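Local atomic coordinates of 199aa long hypothetical Trp repressor binding protein (Sulfolobus tokodaii, PDB entry 2ZKI), a protein that is of uncharacterised function but, as a flavodoxin-fold member of the NADPH-dependent FMN reductase family, probably binds FMN and takes part in redox reactions. Residues Tyr14-Ala28 against Glu170-Gly184. Sequence-based numbering, arbitrary orientation.
With SO4 (sulfate ion), chain L; SO4 (sulfate ion), chain K; SO4 (sulfate ion), chain I; SO4 (sulfate ion), chain M.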
ATOM      1  N   TYR A  14      13.117 -17.431  12.495  1.00 31.26           N
ATOM      2  CA  TYR A  14      13.736 -18.313  13.479  1.00 31.60           C
ATOM      3  C   TYR A  14      13.168 -18.108  14.889  1.00 31.83           C
ATOM      4  O   TYR A  14      13.464 -18.886  15.802  1.00 31.93           O
ATOM      5  CB  TYR A  14      15.261 -18.103  13.492  1.00 31.64           C
ATOM      6  CG  TYR A  14      15.914 -18.190  12.128  1.00 31.73           C
ATOM      7  CD1 TYR A  14      16.295 -19.420  11.594  1.00 31.88           C
ATOM      8  CD2 TYR A  14      16.147 -17.041  11.368  1.00 31.75           C
ATOM      9  CE1 TYR A  14      16.888 -19.510  10.340  1.00 31.85           C
ATOM     10  CE2 TYR A  14      16.742 -17.120  10.112  1.00 31.80           C
ATOM     11  CZ  TYR A  14      17.111 -18.358   9.605  1.00 31.84           C
ATOM     12  OH  TYR A  14      17.700 -18.451   8.365  1.00 31.84           O
ATOM     13  N   GLY A  15      12.353 -17.067  15.058  1.00 32.02           N
ATOM     14  CA  GLY A  15      11.835 -16.687  16.374  1.00 32.23           C
ATOM     15  C   GLY A  15      10.365 -16.995  16.601  1.00 32.34           C
ATOM     16  O   GLY A  15       9.919 -18.133  16.413  1.00 32.33           O
ATOM     17  N   SER A  16       9.618 -15.970  17.012  1.00 32.39           N
ATOM     18  CA  SER A  16       8.191 -16.099  17.332  1.00 32.44           C
ATOM     19  C   SER A  16       7.302 -16.337  16.108  1.00 32.41           C
ATOM     20  O   SER A  16       6.147 -16.753  16.243  1.00 32.41           O
ATOM     21  CB  SER A  16       7.704 -14.871  18.111  1.00 32.44           C
ATOM     22  OG  SER A  16       7.986 -13.669  17.413  1.00 32.60           O
ATOM     23  N   ILE A  17       7.845 -16.068  14.921  1.00 32.36           N
ATOM     24  CA  ILE A  17       7.143 -16.319  13.662  1.00 32.36           C
ATOM     25  C   ILE A  17       6.941 -17.824  13.432  1.00 32.48           C
ATOM     26  O   ILE A  17       5.945 -18.241  12.830  1.00 32.40           O
ATOM     27  CB  ILE A  17       7.867 -15.635  12.453  1.00 32.29           C
ATOM     28  CG1 ILE A  17       7.044 -15.745  11.163  1.00 32.09           C
ATOM     29  CG2 ILE A  17       9.279 -16.183  12.260  1.00 32.12           C
ATOM     30  CD1 ILE A  17       6.017 -14.646  10.986  1.00 31.82           C
ATOM     31  N   VAL A  18       7.883 -18.623  13.934  1.00 32.65           N
ATOM     32  CA  VAL A  18       7.820 -20.082  13.850  1.00 32.83           C
ATOM     33  C   VAL A  18       6.627 -20.611  14.646  1.00 33.08           C
ATOM     34  O   VAL A  18       5.860 -21.433  14.143  1.00 33.02           O
ATOM     35  CB  VAL A  18       9.131 -20.746  14.359  1.00 32.83           C
ATOM     36  CG1 VAL A  18       9.048 -22.264  14.261  1.00 32.63           C
ATOM     37  CG2 VAL A  18      10.342 -20.230  13.588  1.00 32.81           C
ATOM     38  N   GLU A  19       6.468 -20.130  15.881  1.00 33.41           N
ATOM     39  CA  GLU A  19       5.345 -20.540  16.726  1.00 33.88           C
ATOM     40  C   GLU A  19       4.007 -20.100  16.131  1.00 33.87           C
ATOM     41  O   GLU A  19       3.008 -20.811  16.251  1.00 33.93           O
ATOM     42  CB  GLU A  19       5.501 -20.028  18.163  1.00 33.84           C
ATOM     43  CG  GLU A  19       4.655 -20.813  19.179  1.00 34.45           C
ATOM     44  CD  GLU A  19       4.662 -20.215  20.583  1.00 34.51           C
ATOM     45  OE1 GLU A  19       3.591 -20.228  21.234  1.00 34.85           O
ATOM     46  OE2 GLU A  19       5.728 -19.739  21.038  1.00 35.44           O
ATOM     47  N   LEU A  20       3.999 -18.935  15.482  1.00 34.00           N
ATOM     48  CA  LEU A  20       2.827 -18.465  14.742  1.00 34.06           C
ATOM     49  C   LEU A  20       2.457 -19.414  13.602  1.00 34.12           C
ATOM     50  O   LEU A  20       1.276 -19.659  13.349  1.00 34.07           O
ATOM     51  CB  LEU A  20       3.053 -17.050  14.198  1.00 34.04           C
ATOM     52  CG  LEU A  20       2.909 -15.860  15.155  1.00 33.95           C
ATOM     53  CD1 LEU A  20       3.451 -14.587  14.514  1.00 33.67           C
ATOM     54  CD2 LEU A  20       1.458 -15.663  15.597  1.00 33.74           C
ATOM     55  N   ALA A  21       3.476 -19.948  12.931  1.00 34.31           N
ATOM     56  CA  ALA A  21       3.299 -20.884  11.821  1.00 34.44           C
ATOM     57  C   ALA A  21       2.728 -22.233  12.268  1.00 34.55           C
ATOM     58  O   ALA A  21       1.913 -22.827  11.560  1.00 34.51           O
ATOM     59  CB  ALA A  21       4.614 -21.080  11.084  1.00 34.41           C
ATOM     60  N   LYS A  22       3.159 -22.705  13.438  1.00 34.70           N
ATOM     61  CA  LYS A  22       2.658 -23.960  14.009  1.00 34.89           C
ATOM     62  C   LYS A  22       1.191 -23.871  14.435  1.00 34.94           C
ATOM     63  O   LYS A  22       0.434 -24.829  14.267  1.00 34.92           O
ATOM     64  CB  LYS A  22       3.513 -24.393  15.202  1.00 34.95           C
ATOM     65  CG  LYS A  22       4.802 -25.106  14.831  1.00 35.25           C
ATOM     66  CD  LYS A  22       5.486 -25.652  16.075  1.00 35.86           C
ATOM     67  CE  LYS A  22       6.758 -26.413  15.737  1.00 36.24           C
ATOM     68  NZ  LYS A  22       7.875 -25.499  15.368  1.00 36.60           N
ATOM     69  N   GLU A  23       0.806 -22.721  14.987  1.00 35.01           N
ATOM     70  CA  GLU A  23      -0.566 -22.482  15.440  1.00 35.06           C
ATOM     71  C   GLU A  23      -1.552 -22.384  14.280  1.00 35.06           C
ATOM     72  O   GLU A  23      -2.658 -22.916  14.356  1.00 35.03           O
ATOM     73  CB  GLU A  23      -0.640 -21.220  16.300  1.00 35.09           C
ATOM     74  CG  GLU A  23       0.026 -21.342  17.665  1.00 35.37           C
ATOM     75  CD  GLU A  23      -0.739 -22.232  18.624  1.00 35.74           C
ATOM     76  OE1 GLU A  23      -0.092 -22.867  19.482  1.00 36.05           O
ATOM     77  OE2 GLU A  23      -1.983 -22.300  18.523  1.00 36.13           O
ATOM     78  N   ILE A  24      -1.144 -21.702  13.211  1.00 35.17           N
ATOM     79  CA  ILE A  24      -1.942 -21.634  11.984  1.00 35.26           C
ATOM     80  C   ILE A  24      -2.097 -23.036  11.390  1.00 35.41           C
ATOM     81  O   ILE A  24      -3.163 -23.391  10.885  1.00 35.43           O
ATOM     82  CB  ILE A  24      -1.338 -20.636  10.955  1.00 35.23           C
ATOM     83  CG1 ILE A  24      -1.405 -19.208  11.505  1.00 34.91           C
ATOM     84  CG2 ILE A  24      -2.069 -20.715   9.611  1.00 35.21           C
ATOM     85  CD1 ILE A  24      -0.609 -18.198  10.726  1.00 34.47           C
ATOM     86  N   GLY A  25      -1.032 -23.831  11.476  1.00 35.57           N
ATOM     87  CA  GLY A  25      -1.066 -25.229  11.059  1.00 35.76           C
ATOM     88  C   GLY A  25      -2.042 -26.048  11.882  1.00 35.92           C
ATOM     89  O   GLY A  25      -2.816 -26.835  11.333  1.00 35.97           O
ATOM     90  N   LYS A  26      -2.009 -25.850  13.199  1.00 36.07           N
ATOM     91  CA  LYS A  26      -2.887 -26.558  14.133  1.00 36.27           C
ATOM     92  C   LYS A  26      -4.359 -26.226  13.880  1.00 36.27           C
ATOM     93  O   LYS A  26      -5.202 -27.123  13.829  1.00 36.26           O
ATOM     94  CB  LYS A  26      -2.507 -26.228  15.581  1.00 36.24           C
ATOM     95  CG  LYS A  26      -3.090 -27.175  16.624  1.00 36.37           C
ATOM     96  CD  LYS A  26      -2.948 -26.599  18.029  1.00 36.58           C
ATOM     97  CE  LYS A  26      -3.356 -27.607  19.097  1.00 37.08           C
ATOM     98  NZ  LYS A  26      -2.318 -28.661  19.301  1.00 37.28           N
ATOM     99  N   GLY A  27      -4.649 -24.937  13.716  1.00 36.35           N
ATOM    100  CA  GLY A  27      -6.001 -24.464  13.437  1.00 36.48           C
ATOM    101  C   GLY A  27      -6.557 -24.990  12.129  1.00 36.64           C
ATOM    102  O   GLY A  27      -7.757 -25.238  12.016  1.00 36.71           O
ATOM    103  N   ALA A  28      -5.682 -25.160  11.142  1.00 36.86           N
ATOM    104  CA  ALA A  28      -6.061 -25.724   9.846  1.00 37.10           C
ATOM    105  C   ALA A  28      -6.326 -27.229   9.940  1.00 37.25           C
ATOM    106  O   ALA A  28      -7.217 -27.748   9.265  1.00 37.14           O
ATOM    107  CB  ALA A  28      -4.990 -25.430   8.805  1.00 37.06           C
ATOM    108  N   GLU A 170       9.735 -14.819  22.167  1.00 41.14           N
ATOM    109  CA  GLU A 170       9.433 -15.953  21.294  1.00 41.29           C
ATOM    110  C   GLU A 170       8.070 -16.580  21.610  1.00 41.06           C
ATOM    111  O   GLU A 170       7.373 -17.046  20.705  1.00 41.18           O
ATOM    112  CB  GLU A 170      10.546 -17.002  21.370  1.00 41.31           C
ATOM    113  CG  GLU A 170      10.538 -18.012  20.225  1.00 41.69           C
ATOM    114  CD  GLU A 170      11.695 -18.998  20.296  1.00 41.88           C
ATOM    115  OE1 GLU A 170      11.852 -19.668  21.343  1.00 42.46           O
ATOM    116  OE2 GLU A 170      12.441 -19.108  19.296  1.00 42.74           O
ATOM    117  N   GLU A 171       7.694 -16.582  22.888  1.00 40.80           N
ATOM    118  CA  GLU A 171       6.451 -17.215  23.336  1.00 40.55           C
ATOM    119  C   GLU A 171       5.232 -16.344  23.040  1.00 40.14           C
ATOM    120  O   GLU A 171       5.200 -15.164  23.397  1.00 40.19           O
ATOM    121  CB  GLU A 171       6.512 -17.551  24.834  1.00 40.71           C
ATOM    122  CG  GLU A 171       7.561 -18.603  25.225  1.00 41.37           C
ATOM    123  CD  GLU A 171       8.977 -18.038  25.345  1.00 42.18           C
ATOM    124  OE1 GLU A 171       9.137 -16.884  25.805  1.00 42.50           O
ATOM    125  OE2 GLU A 171       9.937 -18.755  24.981  1.00 42.37           O
ATOM    126  N   LEU A 172       4.235 -16.936  22.385  1.00 39.61           N
ATOM    127  CA  LEU A 172       2.975 -16.257  22.089  1.00 39.05           C
ATOM    128  C   LEU A 172       2.037 -16.322  23.286  1.00 38.84           C
ATOM    129  O   LEU A 172       1.974 -17.348  23.971  1.00 38.84           O
ATOM    130  CB  LEU A 172       2.282 -16.898  20.880  1.00 38.98           C
ATOM    131  CG  LEU A 172       3.031 -17.124  19.564  1.00 38.66           C
ATOM    132  CD1 LEU A 172       2.178 -17.955  18.616  1.00 38.21           C
ATOM    133  CD2 LEU A 172       3.433 -15.814  18.911  1.00 38.52           C
ATOM    134  N   ASP A 173       1.306 -15.233  23.531  1.00 38.51           N
ATOM    135  CA  ASP A 173       0.273 -15.214  24.575  1.00 38.18           C
ATOM    136  C   ASP A 173      -1.034 -15.858  24.096  1.00 37.86           C
ATOM    137  O   ASP A 173      -1.183 -16.163  22.912  1.00 37.85           O
ATOM    138  CB  ASP A 173       0.040 -13.794  25.110  1.00 38.25           C
ATOM    139  CG  ASP A 173      -0.346 -12.805  24.025  1.00 38.50           C
ATOM    140  OD1 ASP A 173       0.491 -11.942  23.694  1.00 39.14           O
ATOM    141  OD2 ASP A 173      -1.483 -12.877  23.509  1.00 38.67           O
ATOM    142  N   GLU A 174      -1.969 -16.061  25.023  1.00 37.50           N
ATOM    143  CA  GLU A 174      -3.228 -16.764  24.742  1.00 37.19           C
ATOM    144  C   GLU A 174      -4.019 -16.157  23.580  1.00 36.92           C
ATOM    145  O   GLU A 174      -4.492 -16.884  22.704  1.00 36.92           O
ATOM    146  CB  GLU A 174      -4.102 -16.824  26.001  1.00 37.26           C
ATOM    147  CG  GLU A 174      -5.321 -17.738  25.880  1.00 37.33           C
ATOM    148  CD  GLU A 174      -6.414 -17.407  26.883  1.00 37.58           C
ATOM    149  OE1 GLU A 174      -7.152 -18.332  27.284  1.00 37.72           O
ATOM    150  OE2 GLU A 174      -6.543 -16.224  27.268  1.00 37.73           O
ATOM    151  N   MET A 175      -4.155 -14.832  23.585  1.00 36.54           N
ATOM    152  CA  MET A 175      -4.877 -14.100  22.543  1.00 36.14           C
ATOM    153  C   MET A 175      -4.332 -14.399  21.150  1.00 35.74           C
ATOM    154  O   MET A 175      -5.095 -14.615  20.210  1.00 35.69           O
ATOM    155  CB  MET A 175      -4.807 -12.591  22.807  1.00 36.36           C
ATOM    156  CG  MET A 175      -5.626 -12.115  23.996  1.00 36.56           C
ATOM    157  SD  MET A 175      -7.373 -11.948  23.595  1.00 37.17           S
ATOM    158  CE  MET A 175      -8.084 -11.899  25.240  1.00 37.16           C
ATOM    159  N   GLU A 176      -3.007 -14.420  21.037  1.00 35.26           N
ATOM    160  CA  GLU A 176      -2.321 -14.582  19.759  1.00 34.73           C
ATOM    161  C   GLU A 176      -2.479 -15.984  19.168  1.00 34.54           C
ATOM    162  O   GLU A 176      -2.664 -16.127  17.956  1.00 34.47           O
ATOM    163  CB  GLU A 176      -0.842 -14.217  19.904  1.00 34.72           C
ATOM    164  CG  GLU A 176      -0.605 -12.749  20.252  1.00 34.55           C
ATOM    165  CD  GLU A 176       0.845 -12.429  20.560  1.00 34.56           C
ATOM    166  OE1 GLU A 176       1.605 -13.347  20.929  1.00 34.51           O
ATOM    167  OE2 GLU A 176       1.227 -11.247  20.441  1.00 34.52           O
ATOM    168  N   ARG A 177      -2.416 -17.004  20.023  1.00 34.26           N
ATOM    169  CA  ARG A 177      -2.592 -18.397  19.595  1.00 33.95           C
ATOM    170  C   ARG A 177      -4.012 -18.654  19.092  1.00 33.70           C
ATOM    171  O   ARG A 177      -4.209 -19.383  18.117  1.00 33.64           O
ATOM    172  CB  ARG A 177      -2.274 -19.371  20.733  1.00 34.05           C
ATOM    173  CG  ARG A 177      -0.899 -19.218  21.363  1.00 34.11           C
ATOM    174  CD  ARG A 177      -0.619 -20.372  22.310  1.00 34.08           C
ATOM    175  NE  ARG A 177      -0.052 -19.906  23.571  1.00 34.49           N
ATOM    176  CZ  ARG A 177      -0.746 -19.755  24.700  1.00 34.50           C
ATOM    177  NH1 ARG A 177      -2.042 -20.044  24.735  1.00 34.20           N
ATOM    178  NH2 ARG A 177      -0.139 -19.319  25.797  1.00 34.50           N
ATOM    179  N   LYS A 178      -4.989 -18.056  19.775  1.00 33.39           N
ATOM    180  CA  LYS A 178      -6.398 -18.139  19.393  1.00 33.11           C
ATOM    181  C   LYS A 178      -6.620 -17.515  18.020  1.00 32.78           C
ATOM    182  O   LYS A 178      -7.381 -18.044  17.206  1.00 32.86           O
ATOM    183  CB  LYS A 178      -7.276 -17.423  20.423  1.00 33.25           C
ATOM    184  CG  LYS A 178      -7.485 -18.161  21.742  1.00 33.76           C
ATOM    185  CD  LYS A 178      -8.772 -18.984  21.727  1.00 34.91           C
ATOM    186  CE  LYS A 178      -9.376 -19.126  23.129  1.00 35.37           C
ATOM    187  NZ  LYS A 178      -8.478 -19.829  24.095  1.00 35.75           N
ATOM    188  N   ILE A 179      -5.946 -16.390  17.777  1.00 32.24           N
ATOM    189  CA  ILE A 179      -6.060 -15.651  16.521  1.00 31.71           C
ATOM    190  C   ILE A 179      -5.335 -16.362  15.374  1.00 31.41           C
ATOM    191  O   ILE A 179      -5.822 -16.377  14.240  1.00 31.34           O
ATOM    192  CB  ILE A 179      -5.565 -14.189  16.681  1.00 31.72           C
ATOM    193  CG1 ILE A 179      -6.542 -13.395  17.557  1.00 31.46           C
ATOM    194  CG2 ILE A 179      -5.397 -13.506  15.321  1.00 31.60           C
ATOM    195  CD1 ILE A 179      -5.970 -12.114  18.131  1.00 31.43           C
ATOM    196  N   ALA A 180      -4.181 -16.954  15.677  1.00 31.01           N
ATOM    197  CA  ALA A 180      -3.403 -17.695  14.682  1.00 30.62           C
ATOM    198  C   ALA A 180      -4.125 -18.970  14.244  1.00 30.39           C
ATOM    199  O   ALA A 180      -4.218 -19.256  13.046  1.00 30.35           O
ATOM    200  CB  ALA A 180      -2.016 -18.014  15.214  1.00 30.59           C
ATOM    201  N   ARG A 181      -4.646 -19.721  15.215  1.00 30.09           N
ATOM    202  CA  ARG A 181      -5.437 -20.921  14.932  1.00 29.76           C
ATOM    203  C   ARG A 181      -6.677 -20.590  14.105  1.00 29.60           C
ATOM    204  O   ARG A 181      -7.082 -21.375  13.243  1.00 29.59           O
ATOM    205  CB  ARG A 181      -5.822 -21.648  16.227  1.00 29.78           C
ATOM    206  CG  ARG A 181      -4.717 -22.549  16.759  1.00 29.74           C
ATOM    207  CD  ARG A 181      -5.156 -23.404  17.936  1.00 29.57           C
ATOM    208  NE  ARG A 181      -4.849 -22.774  19.216  1.00 28.96           N
ATOM    209  CZ  ARG A 181      -5.755 -22.271  20.048  1.00 28.90           C
ATOM    210  NH1 ARG A 181      -5.367 -21.717  21.188  1.00 28.69           N
ATOM    211  NH2 ARG A 181      -7.048 -22.325  19.752  1.00 28.98           N
ATOM    212  N   PHE A 182      -7.262 -19.421  14.365  1.00 29.32           N
ATOM    213  CA  PHE A 182      -8.417 -18.952  13.609  1.00 29.03           C
ATOM    214  C   PHE A 182      -8.069 -18.668  12.147  1.00 28.92           C
ATOM    215  O   PHE A 182      -8.862 -18.960  11.251  1.00 28.94           O
ATOM    216  CB  PHE A 182      -9.052 -17.723  14.271  1.00 28.91           C
ATOM    217  CG  PHE A 182     -10.184 -17.125  13.480  1.00 28.77           C
ATOM    218  CD1 PHE A 182     -11.357 -17.844  13.263  1.00 28.49           C
ATOM    219  CD2 PHE A 182     -10.073 -15.845  12.939  1.00 28.66           C
ATOM    220  CE1 PHE A 182     -12.403 -17.300  12.525  1.00 28.55           C
ATOM    221  CE2 PHE A 182     -11.116 -15.289  12.200  1.00 28.64           C
ATOM    222  CZ  PHE A 182     -12.284 -16.020  11.995  1.00 28.71           C
ATOM    223  N   GLN A 183      -6.882 -18.111  11.913  1.00 28.81           N
ATOM    224  CA  GLN A 183      -6.417 -17.830  10.554  1.00 28.74           C
ATOM    225  C   GLN A 183      -6.279 -19.117   9.743  1.00 28.81           C
ATOM    226  O   GLN A 183      -6.652 -19.161   8.567  1.00 28.71           O
ATOM    227  CB  GLN A 183      -5.099 -17.050  10.572  1.00 28.67           C
ATOM    228  CG  GLN A 183      -4.702 -16.482   9.214  1.00 28.47           C
ATOM    229  CD  GLN A 183      -3.665 -15.381   9.305  1.00 28.50           C
ATOM    230  OE1 GLN A 183      -2.736 -15.450  10.107  1.00 28.93           O
ATOM    231  NE2 GLN A 183      -3.816 -14.360   8.472  1.00 28.42           N
ATOM    232  N   GLY A 184      -5.749 -20.158  10.388  1.00 28.87           N
ATOM    233  CA  GLY A 184      -5.657 -21.488   9.792  1.00 28.98           C
ATOM    234  C   GLY A 184      -7.022 -22.077   9.485  1.00 29.08           C
ATOM    235  O   GLY A 184      -7.198 -22.756   8.470  1.00 29.09           O
TER
HETATM  236  S   SO4 L 504      -0.596 -16.664  28.306  1.00 87.71           S
HETATM  237  O1  SO4 L 504      -1.539 -17.774  28.416  1.00 87.74           O
HETATM  238  O2  SO4 L 504      -0.078 -16.336  29.631  1.00 87.69           O
HETATM  239  O3  SO4 L 504       0.513 -17.056  27.445  1.00 87.74           O
HETATM  240  O4  SO4 L 504      -1.274 -15.499  27.739  1.00 87.53           O
HETATM  241  S   SO4 K 503      -4.395 -22.294  24.094  1.00 45.14           S
HETATM  242  O1  SO4 K 503      -5.063 -23.592  24.119  1.00 45.37           O
HETATM  243  O2  SO4 K 503      -3.781 -22.050  25.394  1.00 45.38           O
HETATM  244  O3  SO4 K 503      -3.359 -22.294  23.062  1.00 45.32           O
HETATM  245  O4  SO4 K 503      -5.375 -21.248  23.812  1.00 45.08           O
HETATM  246  S   SO4 I 501      13.315 -13.822  13.466  1.00 45.59           S
HETATM  247  O1  SO4 I 501      13.660 -14.181  14.838  1.00 45.57           O
HETATM  248  O2  SO4 I 501      11.871 -13.947  13.277  1.00 45.77           O
HETATM  249  O3  SO4 I 501      13.731 -12.445  13.209  1.00 45.42           O
HETATM  250  O4  SO4 I 501      13.997 -14.721  12.538  1.00 45.55           O
HETATM  251  S   SO4 M 505     -10.062 -22.714  20.908  1.00 93.50           S
HETATM  252  O1  SO4 M 505      -8.855 -22.582  21.717  1.00 93.53           O
HETATM  253  O2  SO4 M 505     -10.877 -21.511  21.055  1.00 93.41           O
HETATM  254  O3  SO4 M 505      -9.697 -22.894  19.505  1.00 93.42           O
HETATM  255  O4  SO4 M 505     -10.823 -23.874  21.366  1.00 93.55           O
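The guanidinium of Arg181 meets the carboxylate of Glu23 at its edge, where NE donates to OE2 over 3.0 Å in a salt bridge. The two planes stand 68° apart; NE meets OE2 nearly along its C-O axis, in a bent bond tilted from the guanidinium plane. One face of this guanidinium lies over Arg177 O and Lys178 CA in its own helix, while at its edges NH1 lies by the chain K sulfate and NH2 hydrogen-bonds to the chain M sulfate. The Arg177 guanidinium has one face against the peptide joining Asp173 and Glu174; at its edge are O4 of the same chain K sulfate, in plane, and Glu19 OE1, 4.3 Å from NE and beyond a salt bridge, while NH2 bonds weakly to the chain L sulfate. Glu23 reaches Arg181 by folding at its second torsion (chi2 -71°), which also brings its carboxylate against Arg177 CB. Were Arg181 replaced by an alanine, Glu23 OE2 would probably lose its charged partner and the carboxylate would be freer to turn. Helices 16-31 and 174-195 are the first and last of a flavodoxin-like fold and lie against the parallel sheet, where Ile24 and Gln183 both touch Phe113. The axes of segments 16-28 and 174-184 cross at -53°, 6.4 Å apart at their closest. Between them Ala180 CB fits against Glu23 CB (3.7 Å), and Gly184 CA lies 3.3 Å from Ile24 O. Leu172 CD2 lies 3.8 Å from Leu20 CG, and Leu172 N bonds weakly to Glu19 OE2. Nearby, Tyr14 N holds the chain I sulfate, consistent with the phosphate-binding loop of flavodoxins.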